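Local structure of Serine/threonine-protein phosphatase 2A regulatory subunit B'' subunit alpha (Homo sapiens, 4I5J) at residues P35-V40 against T62-R67; T48-A53 against F110-F115; N73-G78 against S82-K87; K121-E124 against D128-L131. The protein might, as a calcium-binding regulatory subunit seen here in its EF-hand region, modulate the substrate selectivity, activity and localization of the PP2A phosphatase. One frame throughout, in Å; residues are numbered along the deposited sequence.

Interaction 1. Residues P35-V40 against T62-R67; sequences PLLQDV and TTVIQR
Thr62 O, just ahead of the Val64 and Ile65 that meet Leu37, is gripped twice by one residue. Gln66 N donates to it in the helical manner at 3.0 Å, and the amide nitrogen Gln66 NE2 curls back to the same Thr62 O at 3.2 Å, arriving from the other face of the carbonyl plane. The second bond is bent, with an N-H...O angle of 144°. The amide is held at both ends, because Gln66 NE2 also bonds Gln30 and Gln66 OE1 accepts from Trp178.

Across the interface the contact is wholly apolar. The two methyls of Leu37 reach two side chains of the facing helix: Leu37 CD1 rests 3.9 Å from Val64 CG1, and Leu37 CD2 lies 4.2 Å from Ile65 CG1. The branch of Val64 that does the touching, CG1, stands anti to the backbone N (chi1 174°). Leu37 itself has a chi1 of -105°, well off a staggered position. All three residues are buried.

The contact joins helix 34-43 to the middle of helix 54-72. Phe110 also covers Val64 and Phe33 covers Ile65, while Thr63 packs on helix 112-125 and Gln66 on helix 173-184.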
loop_
_atom_site.group_PDB
_atom_site.type_symbol
_atom_site.label_atom_id
_atom_site.label_comp_id
_atom_site.label_asym_id
_atom_site.label_seq_id
_atom_site.Cartn_x
_atom_site.Cartn_y
_atom_site.Cartn_z
ATOM N N PRO A 35 -10.704 -19.982 -0.720
ATOM C CA PRO A 35 -10.951 -21.149 -1.573
ATOM C C PRO A 35 -10.780 -20.843 -3.065
ATOM O O PRO A 35 -10.384 -21.732 -3.820
ATOM C CB PRO A 35 -12.396 -21.543 -1.242
ATOM C CG PRO A 35 -12.963 -20.433 -0.480
ATOM C CD PRO A 35 -11.848 -19.686 0.155
ATOM N N LEU A 36 -11.045 -19.605 -3.476
ATOM C CA LEU A 36 -10.795 -19.193 -4.857
ATOM C C LEU A 36 -9.294 -19.293 -5.196
ATOM O O LEU A 36 -8.905 -19.804 -6.250
ATOM C CB LEU A 36 -11.292 -17.757 -5.090
ATOM C CG LEU A 36 -10.926 -17.178 -6.457
ATOM C CD1 LEU A 36 -11.621 -17.974 -7.529
ATOM C CD2 LEU A 36 -11.283 -15.721 -6.580
ATOM N N LEU A 37 -8.457 -18.806 -4.288
ATOM C CA LEU A 37 -7.014 -18.847 -4.485
ATOM C C LEU A 37 -6.499 -20.271 -4.447
ATOM O O LEU A 37 -5.592 -20.626 -5.179
ATOM C CB LEU A 37 -6.295 -18.004 -3.430
ATOM C CG LEU A 37 -5.752 -16.673 -3.957
ATOM C CD1 LEU A 37 -4.730 -16.911 -5.065
ATOM C CD2 LEU A 37 -6.866 -15.773 -4.455
ATOM N N GLN A 38 -7.069 -21.090 -3.582
ATOM C CA GLN A 38 -6.625 -22.474 -3.498
ATOM C C GLN A 38 -6.927 -23.178 -4.795
ATOM O O GLN A 38 -6.134 -23.972 -5.295
ATOM C CB GLN A 38 -7.322 -23.183 -2.349
ATOM C CG GLN A 38 -6.924 -22.620 -1.023
ATOM C CD GLN A 38 -7.033 -23.628 0.077
ATOM O OE1 GLN A 38 -7.847 -23.487 0.993
ATOM N NE2 GLN A 38 -6.202 -24.668 0.001
ATOM N N ASP A 39 -8.091 -22.871 -5.341
ATOM C CA ASP A 39 -8.473 -23.398 -6.630
ATOM C C ASP A 39 -7.508 -22.931 -7.723
ATOM O O ASP A 39 -7.064 -23.736 -8.546
ATOM C CB ASP A 39 -9.907 -22.984 -6.956
ATOM C CG ASP A 39 -10.508 -23.823 -8.047
ATOM O OD1 ASP A 39 -10.443 -25.064 -7.922
ATOM O OD2 ASP A 39 -11.019 -23.251 -9.036
ATOM N N VAL A 40 -7.171 -21.642 -7.733
ATOM C CA VAL A 40 -6.231 -21.122 -8.730
ATOM C C VAL A 40 -4.856 -21.794 -8.615
ATOM O O VAL A 40 -4.263 -22.182 -9.622
ATOM C CB VAL A 40 -6.067 -19.608 -8.618
ATOM C CG1 VAL A 40 -4.800 -19.155 -9.328
ATOM C CG2 VAL A 40 -7.323 -18.876 -9.180
ATOM N N THR A 62 -1.718 -15.481 0.694
ATOM C CA THR A 62 -1.827 -14.294 1.540
ATOM C C THR A 62 -1.488 -13.042 0.744
ATOM O O THR A 62 -2.160 -12.004 0.847
ATOM C CB THR A 62 -0.834 -14.379 2.715
ATOM O OG1 THR A 62 -1.229 -15.421 3.615
ATOM C CG2 THR A 62 -0.779 -13.046 3.469
ATOM N N THR A 63 -0.432 -13.147 -0.068
ATOM C CA THR A 63 0.058 -11.997 -0.810
ATOM C C THR A 63 -0.909 -11.594 -1.921
ATOM O O THR A 63 -1.189 -10.403 -2.093
ATOM C CB THR A 63 1.443 -12.266 -1.381
ATOM O OG1 THR A 63 2.343 -12.549 -0.299
ATOM C CG2 THR A 63 1.948 -11.066 -2.152
ATOM N N VAL A 64 -1.441 -12.575 -2.655
ATOM C CA VAL A 64 -2.400 -12.263 -3.710
ATOM C C VAL A 64 -3.652 -11.647 -3.102
ATOM O O VAL A 64 -4.223 -10.685 -3.645
ATOM C CB VAL A 64 -2.796 -13.502 -4.540
ATOM C CG1 VAL A 64 -3.924 -13.144 -5.542
ATOM C CG2 VAL A 64 -1.576 -14.062 -5.264
ATOM N N ILE A 65 -4.093 -12.195 -1.977
ATOM C CA ILE A 65 -5.265 -11.618 -1.325
ATOM C C ILE A 65 -4.997 -10.163 -0.885
ATOM O O ILE A 65 -5.846 -9.308 -1.085
ATOM C CB ILE A 65 -5.783 -12.502 -0.188
ATOM C CG1 ILE A 65 -6.249 -13.828 -0.779
ATOM C CG2 ILE A 65 -6.945 -11.826 0.564
ATOM C CD1 ILE A 65 -6.735 -14.819 0.224
ATOM N N GLN A 66 -3.809 -9.864 -0.343
ATOM C CA GLN A 66 -3.521 -8.490 0.063
ATOM C C GLN A 66 -3.594 -7.607 -1.159
ATOM O O GLN A 66 -4.165 -6.522 -1.104
ATOM C CB GLN A 66 -2.132 -8.347 0.731
ATOM C CG GLN A 66 -2.003 -9.068 2.052
ATOM C CD GLN A 66 -3.312 -9.085 2.812
ATOM O OE1 GLN A 66 -3.832 -8.041 3.208
ATOM N NE2 GLN A 66 -3.867 -10.273 2.993
ATOM N N ARG A 67 -3.045 -8.091 -2.273
ATOM C CA ARG A 67 -3.025 -7.310 -3.515
ATOM C C ARG A 67 -4.425 -7.066 -4.065
ATOM O O ARG A 67 -4.709 -6.000 -4.608
ATOM C CB ARG A 67 -2.143 -7.969 -4.582
ATOM C CG ARG A 67 -0.653 -7.988 -4.193
ATOM C CD ARG A 67 0.201 -8.414 -5.370
ATOM N NE ARG A 67 0.160 -7.424 -6.451
ATOM C CZ ARG A 67 0.682 -7.619 -7.662
ATOM N NH1 ARG A 67 1.259 -8.776 -7.948
ATOM N NH2 ARG A 67 0.608 -6.669 -8.590
#

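Interaction 2. Residues T48-A53 against F110-F115; sequences TFLKDA and FSYEHF
The first turn of helix 112-125 meets the 3-10 segment 48-52 through a T-shaped aromatic pair, in which the edge of Phe49 points at the face of Tyr112. The evidence is geometric: the ring planes stand at 78° and the centroids are 5.1 Å apart. Phe49 CZ makes the closest approach, 3.6 Å from Tyr112 CZ and displaced toward the rim of the tyrosine ring. Phe49 reaches this spot with CG lodged between its backbone N and carbonyl carbon (chi1 70°), which leaves Leu50 CG over one face of the phenyl ring.

Leu50 supplies the second touch. Its CD1 and CD2 both lie 3.9 Å from Tyr112 CE1, so both methyls of the leucine converge on that ring carbon, approaching the ring obliquely. The opposite face of Tyr112 is covered by Phe115, one turn on, whose CD2 sits 3.5 Å above the ring plane. An alanine in place of Tyr112 would probably leave the edge of Phe49 without its aromatic face, with a gap between Phe49 and Phe115 and the methyls of Leu50 short of a partner.

Ser111 caps the helix, its OG accepting from His114 N at 3.1 Å, and Asn104 accepts from Glu113 N nearby. Around the pair, Leu50 rests on Val41 of helix 34-43, Tyr112 on Ile103, and Phe115 on Phe56, Arg59 and Thr63 of helix 54-72.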
loop_
_atom_site.group_PDB
_atom_site.type_symbol
_atom_site.label_atom_id
_atom_site.label_comp_id
_atom_site.label_asym_id
_atom_site.label_seq_id
_atom_site.Cartn_x
_atom_site.Cartn_y
_atom_site.Cartn_z
ATOM N N THR A 48 1.275 -24.959 -9.852
ATOM C CA THR A 48 1.083 -26.276 -9.259
ATOM C C THR A 48 2.295 -26.796 -8.466
ATOM O O THR A 48 2.127 -27.631 -7.587
ATOM C CB THR A 48 0.566 -27.314 -10.273
ATOM O OG1 THR A 48 1.340 -27.239 -11.475
ATOM C CG2 THR A 48 -0.907 -27.035 -10.593
ATOM N N PHE A 49 3.496 -26.281 -8.730
ATOM C CA PHE A 49 4.630 -26.624 -7.872
ATOM C C PHE A 49 4.372 -26.243 -6.413
ATOM O O PHE A 49 4.959 -26.823 -5.505
ATOM C CB PHE A 49 5.909 -25.922 -8.346
ATOM C CG PHE A 49 5.912 -24.421 -8.119
ATOM C CD1 PHE A 49 6.631 -23.861 -7.067
ATOM C CD2 PHE A 49 5.212 -23.573 -8.968
ATOM C CE1 PHE A 49 6.635 -22.486 -6.859
ATOM C CE2 PHE A 49 5.212 -22.193 -8.767
ATOM C CZ PHE A 49 5.925 -21.648 -7.711
ATOM N N LEU A 50 3.498 -25.258 -6.182
ATOM C CA LEU A 50 3.257 -24.796 -4.823
ATOM C C LEU A 50 2.613 -25.843 -3.939
ATOM O O LEU A 50 2.701 -25.751 -2.714
ATOM C CB LEU A 50 2.422 -23.517 -4.808
ATOM C CG LEU A 50 3.224 -22.292 -5.210
ATOM C CD1 LEU A 50 2.274 -21.086 -5.333
ATOM C CD2 LEU A 50 4.305 -22.040 -4.165
ATOM N N LYS A 51 1.975 -26.847 -4.535
ATOM C CA LYS A 51 1.428 -27.952 -3.734
ATOM C C LYS A 51 2.509 -28.619 -2.895
ATOM O O LYS A 51 2.222 -29.235 -1.876
ATOM C CB LYS A 51 0.734 -29.004 -4.607
ATOM C CG LYS A 51 -0.515 -28.485 -5.324
ATOM C CD LYS A 51 -1.269 -29.614 -6.019
ATOM C CE LYS A 51 -2.408 -29.077 -6.872
ATOM N NZ LYS A 51 -3.320 -30.140 -7.389
ATOM N N ASP A 52 3.768 -28.475 -3.303
ATOM C CA ASP A 52 4.839 -29.173 -2.602
ATOM C C ASP A 52 5.722 -28.264 -1.766
ATOM O O ASP A 52 6.745 -28.689 -1.234
ATOM C CB ASP A 52 5.651 -30.025 -3.586
ATOM C CG ASP A 52 4.813 -31.135 -4.205
ATOM O OD1 ASP A 52 4.023 -31.755 -3.457
ATOM O OD2 ASP A 52 4.912 -31.362 -5.434
ATOM N N ALA A 53 5.315 -27.013 -1.630
ATOM C CA ALA A 53 6.078 -26.065 -0.838
ATOM C C ALA A 53 5.086 -25.303 0.012
ATOM O O ALA A 53 4.641 -24.218 -0.364
ATOM C CB ALA A 53 6.890 -25.110 -1.749
ATOM N N PHE A 110 -1.725 -11.597 -9.432
ATOM C CA PHE A 110 -1.355 -13.014 -9.378
ATOM C C PHE A 110 0.092 -13.407 -9.560
ATOM O O PHE A 110 0.455 -14.549 -9.247
ATOM C CB PHE A 110 -2.193 -13.809 -10.382
ATOM C CG PHE A 110 -3.618 -13.921 -9.979
ATOM C CD1 PHE A 110 -4.569 -13.071 -10.513
ATOM C CD2 PHE A 110 -4.002 -14.846 -9.025
ATOM C CE1 PHE A 110 -5.887 -13.154 -10.111
ATOM C CE2 PHE A 110 -5.330 -14.945 -8.629
ATOM C CZ PHE A 110 -6.266 -14.096 -9.160
ATOM N N SER A 111 0.898 -12.495 -10.090
ATOM C CA SER A 111 2.264 -12.815 -10.494
ATOM C C SER A 111 3.032 -13.485 -9.393
ATOM O O SER A 111 3.049 -12.972 -8.271
ATOM C CB SER A 111 3.004 -11.545 -10.860
ATOM O OG SER A 111 4.393 -11.789 -11.022
ATOM N N TYR A 112 3.669 -14.619 -9.703
ATOM C CA TYR A 112 4.480 -15.310 -8.708
ATOM C C TYR A 112 5.781 -14.574 -8.465
ATOM O O TYR A 112 6.227 -14.458 -7.317
ATOM C CB TYR A 112 4.786 -16.778 -9.084
ATOM C CG TYR A 112 5.418 -17.480 -7.909
ATOM C CD1 TYR A 112 4.631 -18.010 -6.901
ATOM C CD2 TYR A 112 6.804 -17.535 -7.768
ATOM C CE1 TYR A 112 5.201 -18.626 -5.796
ATOM C CE2 TYR A 112 7.376 -18.129 -6.684
ATOM C CZ TYR A 112 6.578 -18.677 -5.697
ATOM O OH TYR A 112 7.171 -19.286 -4.613
ATOM N N GLU A 113 6.386 -14.087 -9.546
ATOM C CA GLU A 113 7.619 -13.303 -9.477
ATOM C C GLU A 113 7.460 -12.093 -8.560
ATOM O O GLU A 113 8.372 -11.744 -7.801
ATOM C CB GLU A 113 8.007 -12.788 -10.870
ATOM C CG GLU A 113 8.707 -13.798 -11.773
ATOM C CD GLU A 113 8.797 -13.341 -13.233
ATOM O OE1 GLU A 113 8.227 -12.280 -13.578
ATOM O OE2 GLU A 113 9.436 -14.049 -14.040
ATOM N N HIS A 114 6.316 -11.428 -8.652
ATOM C CA HIS A 114 6.099 -10.242 -7.844
ATOM C C HIS A 114 6.017 -10.680 -6.404
ATOM O O HIS A 114 6.576 -10.041 -5.522
ATOM C CB HIS A 114 4.795 -9.530 -8.222
ATOM C CG HIS A 114 4.884 -8.714 -9.476
ATOM N ND1 HIS A 114 3.775 -8.151 -10.075
ATOM C CD2 HIS A 114 5.944 -8.365 -10.242
ATOM C CE1 HIS A 114 4.149 -7.492 -11.157
ATOM N NE2 HIS A 114 5.461 -7.606 -11.282
ATOM N N PHE A 115 5.294 -11.771 -6.160
ATOM C CA PHE A 115 5.175 -12.270 -4.801
ATOM C C PHE A 115 6.546 -12.585 -4.214
ATOM O O PHE A 115 6.819 -12.263 -3.059
ATOM C CB PHE A 115 4.299 -13.523 -4.729
ATOM C CG PHE A 115 4.714 -14.472 -3.640
ATOM C CD1 PHE A 115 4.459 -14.184 -2.316
ATOM C CD2 PHE A 115 5.373 -15.660 -3.946
ATOM C CE1 PHE A 115 4.857 -15.048 -1.304
ATOM C CE2 PHE A 115 5.764 -16.540 -2.936
ATOM C CZ PHE A 115 5.522 -16.235 -1.623
#

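Interaction 3. Residues N73-G78 against S82-K87; sequences NRSWSG and STEIRK
Glu84 sends its side chain from helix 82-86 across to Asn73 and Ser75. Its CB points toward the loop, and CB and CG serve as a spacer, with no loop atom within 4.2 Å of either. With chi2 at 178° the chain is extended, which brings CD to 3.5 Å from Asn73 ND2. At the tip the two oxygens divide the work. Glu84 OE1 accepts from Asn73 ND2 at 2.9 Å, on its syn side and in the amide plane of the asparagine, although the amide and carboxylate planes are turned 70° apart. Glu84 OE2 takes two bonds from Ser75, one from Ser75 OG at 3.1 Å through its syn lone pair and one from Ser75 N at 3.2 Å from 33° out of the carboxylate plane.

The donors are themselves fixed. Asn73 OD1 accepts from Gly78 N at 2.8 Å, while Ser75 OG accepts from Ser77 N in an ST turn and also from Ser77 OG. A type I turn spans Asn73 to Trp76. A glutamine at Glu84 would probably lose the negative charge that gathers these donors and leave one of them facing an N-H.

Asn73, Ser75, Ser77 and Glu84 stand at positions 1, 3, 5 and 12 of an EF-hand-like loop, the spacing of Asp200, Asp202, Asp204 and Glu211 at the calcium seen elsewhere in this chain. Neutral side chains replace the aspartates, and the glutamate is held by N-H and O-H donors, consistent with a loop closed by hydrogen bonds instead of a metal.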
loop_
_atom_site.group_PDB
_atom_site.type_symbol
_atom_site.label_atom_id
_atom_site.label_comp_id
_atom_site.label_asym_id
_atom_site.label_seq_id
_atom_site.Cartn_x
_atom_site.Cartn_y
_atom_site.Cartn_z
ATOM N N ASN A 73 -10.502 -2.999 -2.743
ATOM C CA ASN A 73 -11.242 -2.510 -1.584
ATOM C C ASN A 73 -10.961 -1.043 -1.210
ATOM O O ASN A 73 -10.416 -0.757 -0.150
ATOM C CB ASN A 73 -10.959 -3.417 -0.396
ATOM C CG ASN A 73 -11.769 -3.051 0.808
ATOM O OD1 ASN A 73 -11.262 -3.061 1.931
ATOM N ND2 ASN A 73 -13.040 -2.710 0.587
ATOM N N ARG A 74 -11.370 -0.120 -2.073
ATOM C CA ARG A 74 -10.992 1.293 -1.946
ATOM C C ARG A 74 -11.536 2.032 -0.713
ATOM O O ARG A 74 -11.034 3.101 -0.348
ATOM C CB ARG A 74 -11.381 2.036 -3.224
ATOM C CG ARG A 74 -10.596 1.570 -4.436
ATOM C CD ARG A 74 -9.164 2.070 -4.386
ATOM N NE ARG A 74 -9.139 3.524 -4.287
ATOM C CZ ARG A 74 -9.336 4.343 -5.316
ATOM N NH1 ARG A 74 -9.560 3.849 -6.527
ATOM N NH2 ARG A 74 -9.308 5.658 -5.132
ATOM N N SER A 75 -12.572 1.475 -0.095
ATOM C CA SER A 75 -13.119 2.030 1.139
ATOM C C SER A 75 -12.287 1.652 2.364
ATOM O O SER A 75 -12.548 2.145 3.460
ATOM C CB SER A 75 -14.537 1.501 1.353
ATOM O OG SER A 75 -14.497 0.130 1.733
ATOM N N TRP A 76 -11.315 0.751 2.190
ATOM C CA TRP A 76 -10.485 0.269 3.302
ATOM C C TRP A 76 -11.299 -0.417 4.399
ATOM O O TRP A 76 -10.802 -0.629 5.493
ATOM C CB TRP A 76 -9.685 1.404 3.931
ATOM C CG TRP A 76 -8.584 1.908 3.089
ATOM C CD1 TRP A 76 -8.682 2.422 1.826
ATOM C CD2 TRP A 76 -7.198 1.987 3.453
ATOM N NE1 TRP A 76 -7.438 2.793 1.372
ATOM C CE2 TRP A 76 -6.510 2.540 2.350
ATOM C CE3 TRP A 76 -6.475 1.633 4.596
ATOM C CZ2 TRP A 76 -5.134 2.754 2.362
ATOM C CZ3 TRP A 76 -5.110 1.830 4.602
ATOM C CH2 TRP A 76 -4.451 2.387 3.491
ATOM N N SER A 77 -12.538 -0.777 4.093
ATOM C CA SER A 77 -13.432 -1.415 5.055
ATOM C C SER A 77 -13.064 -2.866 5.389
ATOM O O SER A 77 -13.537 -3.418 6.381
ATOM C CB SER A 77 -14.859 -1.393 4.501
ATOM O OG SER A 77 -14.952 -2.211 3.346
ATOM N N GLY A 78 -12.250 -3.499 4.551
ATOM C CA GLY A 78 -11.959 -4.918 4.717
ATOM C C GLY A 78 -13.079 -5.785 4.166
ATOM O O GLY A 78 -13.064 -7.007 4.310
ATOM N N SER A 82 -19.804 -5.159 -4.508
ATOM C CA SER A 82 -19.926 -5.354 -5.948
ATOM C C SER A 82 -19.486 -4.101 -6.694
ATOM O O SER A 82 -18.918 -4.192 -7.796
ATOM C CB SER A 82 -21.353 -5.728 -6.334
ATOM O OG SER A 82 -22.231 -4.670 -6.000
ATOM N N THR A 83 -19.740 -2.939 -6.091
ATOM C CA THR A 83 -19.326 -1.658 -6.679
ATOM C C THR A 83 -17.814 -1.628 -6.830
ATOM O O THR A 83 -17.284 -1.253 -7.883
ATOM C CB THR A 83 -19.750 -0.446 -5.806
ATOM O OG1 THR A 83 -21.167 -0.449 -5.637
ATOM C CG2 THR A 83 -19.359 0.842 -6.463
ATOM N N GLU A 84 -17.123 -2.064 -5.782
ATOM C CA GLU A 84 -15.671 -2.098 -5.811
ATOM C C GLU A 84 -15.139 -3.065 -6.859
ATOM O O GLU A 84 -14.151 -2.772 -7.536
ATOM C CB GLU A 84 -15.113 -2.398 -4.421
ATOM C CG GLU A 84 -15.411 -1.250 -3.464
ATOM C CD GLU A 84 -14.918 -1.514 -2.063
ATOM O OE1 GLU A 84 -14.742 -2.704 -1.709
ATOM O OE2 GLU A 84 -14.709 -0.537 -1.322
ATOM N N ILE A 85 -15.797 -4.205 -7.028
ATOM C CA ILE A 85 -15.341 -5.134 -8.041
ATOM C C ILE A 85 -15.589 -4.575 -9.430
ATOM O O ILE A 85 -14.742 -4.701 -10.338
ATOM C CB ILE A 85 -15.996 -6.498 -7.891
ATOM C CG1 ILE A 85 -15.493 -7.155 -6.619
ATOM C CG2 ILE A 85 -15.627 -7.399 -9.069
ATOM C CD1 ILE A 85 -16.032 -8.507 -6.401
ATOM N N ARG A 86 -16.745 -3.938 -9.581
ATOM C CA ARG A 86 -17.187 -3.395 -10.864
ATOM C C ARG A 86 -16.235 -2.306 -11.352
ATOM O O ARG A 86 -16.016 -2.163 -12.549
ATOM C CB ARG A 86 -18.601 -2.836 -10.701
ATOM C CG ARG A 86 -19.326 -2.442 -11.967
ATOM C CD ARG A 86 -20.691 -1.836 -11.599
ATOM N NE ARG A 86 -21.429 -2.714 -10.694
ATOM C CZ ARG A 86 -22.001 -2.332 -9.556
ATOM N NH1 ARG A 86 -21.937 -1.060 -9.162
ATOM N NH2 ARG A 86 -22.644 -3.227 -8.810
ATOM N N LYS A 87 -15.649 -1.544 -10.430
ATOM C CA LYS A 87 -14.683 -0.503 -10.818
ATOM C C LYS A 87 -13.235 -0.992 -10.956
ATOM O O LYS A 87 -12.341 -0.220 -11.294
ATOM C CB LYS A 87 -14.747 0.680 -9.851
ATOM C CG LYS A 87 -16.070 1.448 -9.912
ATOM C CD LYS A 87 -16.234 2.359 -8.701
ATOM C CE LYS A 87 -17.585 3.072 -8.738
ATOM N NZ LYS A 87 -17.770 3.991 -7.577
#

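Interaction 4. Residues K121-E124 against D128-L131; sequences KFWE and DHDL
One face of the Trp123 indole is covered by His129, whose CE1 lies 3.4 Å above the ring plane and is shifted toward the rim of the indole. Over the six-membered ring Trp123 CZ2 comes within 3.5 Å of His129 CE1. The planes make 39° with a centroid separation of 4.5 Å, so the pair is tilted, fitting neither a parallel stack nor a T shape. Both rings are largely at the surface. Trp123 CG lies anti to the backbone N (chi1 175°), which sends the indole outward from the helix to where the imidazole lies against it.

Phe122 uses its edge instead. Its CZ meets the carbonyl oxygen Leu131 O at 3.5 Å, close to the ring plane, presenting a C-H edge to the partial negative charge of the oxygen. Phe122 also packs edge-to-face with Tyr173.

The backbone of 128-131 is shaped by Asp126, which accepts from both Asp130 N and Leu131 N, while Asp130 bridges to Arg170. Leu131 has a left-handed backbone (phi 71°) at the sixth position of the loop, where a glycine is usual in EF-hands. A helix, a loop with Asp126, Asp128 and Asp130 alternating, and then strand 133-134 paired with 170-171 are characteristic of an EF-hand pair.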
loop_
_atom_site.group_PDB
_atom_site.type_symbol
_atom_site.label_atom_id
_atom_site.label_comp_id
_atom_site.label_asym_id
_atom_site.label_seq_id
_atom_site.Cartn_x
_atom_site.Cartn_y
_atom_site.Cartn_z
ATOM N N LYS A 121 12.074 -9.471 0.306
ATOM C CA LYS A 121 12.255 -8.202 0.967
ATOM C C LYS A 121 11.790 -8.303 2.408
ATOM O O LYS A 121 12.458 -7.793 3.304
ATOM C CB LYS A 121 11.551 -7.075 0.218
ATOM C CG LYS A 121 12.351 -6.593 -0.995
ATOM C CD LYS A 121 11.589 -5.527 -1.771
ATOM C CE LYS A 121 12.361 -5.075 -3.003
ATOM N NZ LYS A 121 11.505 -4.250 -3.917
ATOM N N PHE A 122 10.673 -8.998 2.634
ATOM C CA PHE A 122 10.190 -9.228 3.997
ATOM C C PHE A 122 11.221 -10.033 4.794
ATOM O O PHE A 122 11.539 -9.713 5.944
ATOM C CB PHE A 122 8.858 -9.983 3.985
ATOM C CG PHE A 122 8.308 -10.261 5.368
ATOM C CD1 PHE A 122 7.596 -9.281 6.057
ATOM C CD2 PHE A 122 8.528 -11.493 5.987
ATOM C CE1 PHE A 122 7.094 -9.521 7.348
ATOM C CE2 PHE A 122 8.035 -11.746 7.273
ATOM C CZ PHE A 122 7.310 -10.761 7.950
ATOM N N TRP A 123 11.750 -11.073 4.158
ATOM C CA TRP A 123 12.725 -11.942 4.781
ATOM C C TRP A 123 13.941 -11.136 5.251
ATOM O O TRP A 123 14.396 -11.290 6.380
ATOM C CB TRP A 123 13.173 -13.028 3.793
ATOM C CG TRP A 123 14.255 -13.854 4.365
ATOM C CD1 TRP A 123 15.597 -13.624 4.290
ATOM C CD2 TRP A 123 14.090 -15.039 5.159
ATOM N NE1 TRP A 123 16.279 -14.595 4.986
ATOM C CE2 TRP A 123 15.372 -15.469 5.535
ATOM C CE3 TRP A 123 12.976 -15.758 5.602
ATOM C CZ2 TRP A 123 15.574 -16.607 6.314
ATOM C CZ3 TRP A 123 13.183 -16.881 6.379
ATOM C CH2 TRP A 123 14.467 -17.294 6.725
ATOM N N GLU A 124 14.469 -10.288 4.374
ATOM C CA GLU A 124 15.591 -9.401 4.709
ATOM C C GLU A 124 15.325 -8.476 5.914
ATOM O O GLU A 124 16.230 -8.192 6.689
ATOM C CB GLU A 124 15.972 -8.571 3.477
ATOM C CG GLU A 124 17.164 -7.631 3.660
ATOM C CD GLU A 124 17.634 -6.997 2.341
ATOM O OE1 GLU A 124 16.781 -6.605 1.510
ATOM O OE2 GLU A 124 18.867 -6.898 2.130
ATOM N N ASP A 128 14.748 -10.649 13.377
ATOM C CA ASP A 128 14.611 -11.654 14.426
ATOM C C ASP A 128 14.015 -12.951 13.889
ATOM O O ASP A 128 13.798 -13.888 14.645
ATOM C CB ASP A 128 13.731 -11.114 15.554
ATOM C CG ASP A 128 14.170 -9.742 16.023
ATOM O OD1 ASP A 128 15.384 -9.558 16.255
ATOM O OD2 ASP A 128 13.306 -8.843 16.144
ATOM N N HIS A 129 13.745 -12.981 12.587
ATOM C CA HIS A 129 13.023 -14.078 11.936
ATOM C C HIS A 129 11.828 -14.581 12.720
ATOM O O HIS A 129 11.648 -15.782 12.890
ATOM C CB HIS A 129 13.985 -15.217 11.594
ATOM C CG HIS A 129 15.072 -14.803 10.658
ATOM N ND1 HIS A 129 14.823 -14.435 9.351
ATOM C CD2 HIS A 129 16.402 -14.634 10.850
ATOM C CE1 HIS A 129 15.958 -14.085 8.773
ATOM N NE2 HIS A 129 16.933 -14.201 9.659
ATOM N N ASP A 130 11.009 -13.648 13.193
ATOM C CA ASP A 130 9.854 -13.971 14.026
ATOM C C ASP A 130 8.526 -13.671 13.336
ATOM O O ASP A 130 7.491 -13.602 13.991
ATOM C CB ASP A 130 9.930 -13.196 15.344
ATOM C CG ASP A 130 9.845 -11.680 15.148
ATOM O OD1 ASP A 130 9.937 -11.199 13.995
ATOM O OD2 ASP A 130 9.697 -10.963 16.160
ATOM N N LEU A 131 8.574 -13.466 12.023
ATOM C CA LEU A 131 7.391 -13.167 11.199
ATOM C C LEU A 131 6.774 -11.773 11.409
ATOM O O LEU A 131 5.660 -11.509 10.955
ATOM C CB LEU A 131 6.329 -14.254 11.348
ATOM C CG LEU A 131 6.880 -15.677 11.139
ATOM C CD1 LEU A 131 5.757 -16.696 11.132
ATOM C CD2 LEU A 131 7.730 -15.792 9.869
#

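In the fold
Interactions 1 and 2 form one continuous packed region. Their centres are about 11 Å apart, Val64 CG1 touches Phe110 CE2 at 3.8 Å, and Leu37 CD1 lies 4.1 Å from that Phe110 CE2. Their segments alternate along the chain, and helix 54-72 packs both on helix 34-43 and, through Thr63, on Phe115 of interaction 2. Helix 112-125 carries interaction 2 at its start and interaction 4 near its end, with centres about 19 Å apart. Interaction 3 follows helix 54-72, its centre about 17 Å from that of interaction 1 and about 30 Å from that of interaction 4, across the chain's centre. None of the four includes the calcium ligands Asp200, Asp202, Asp204, Val206 and Glu211.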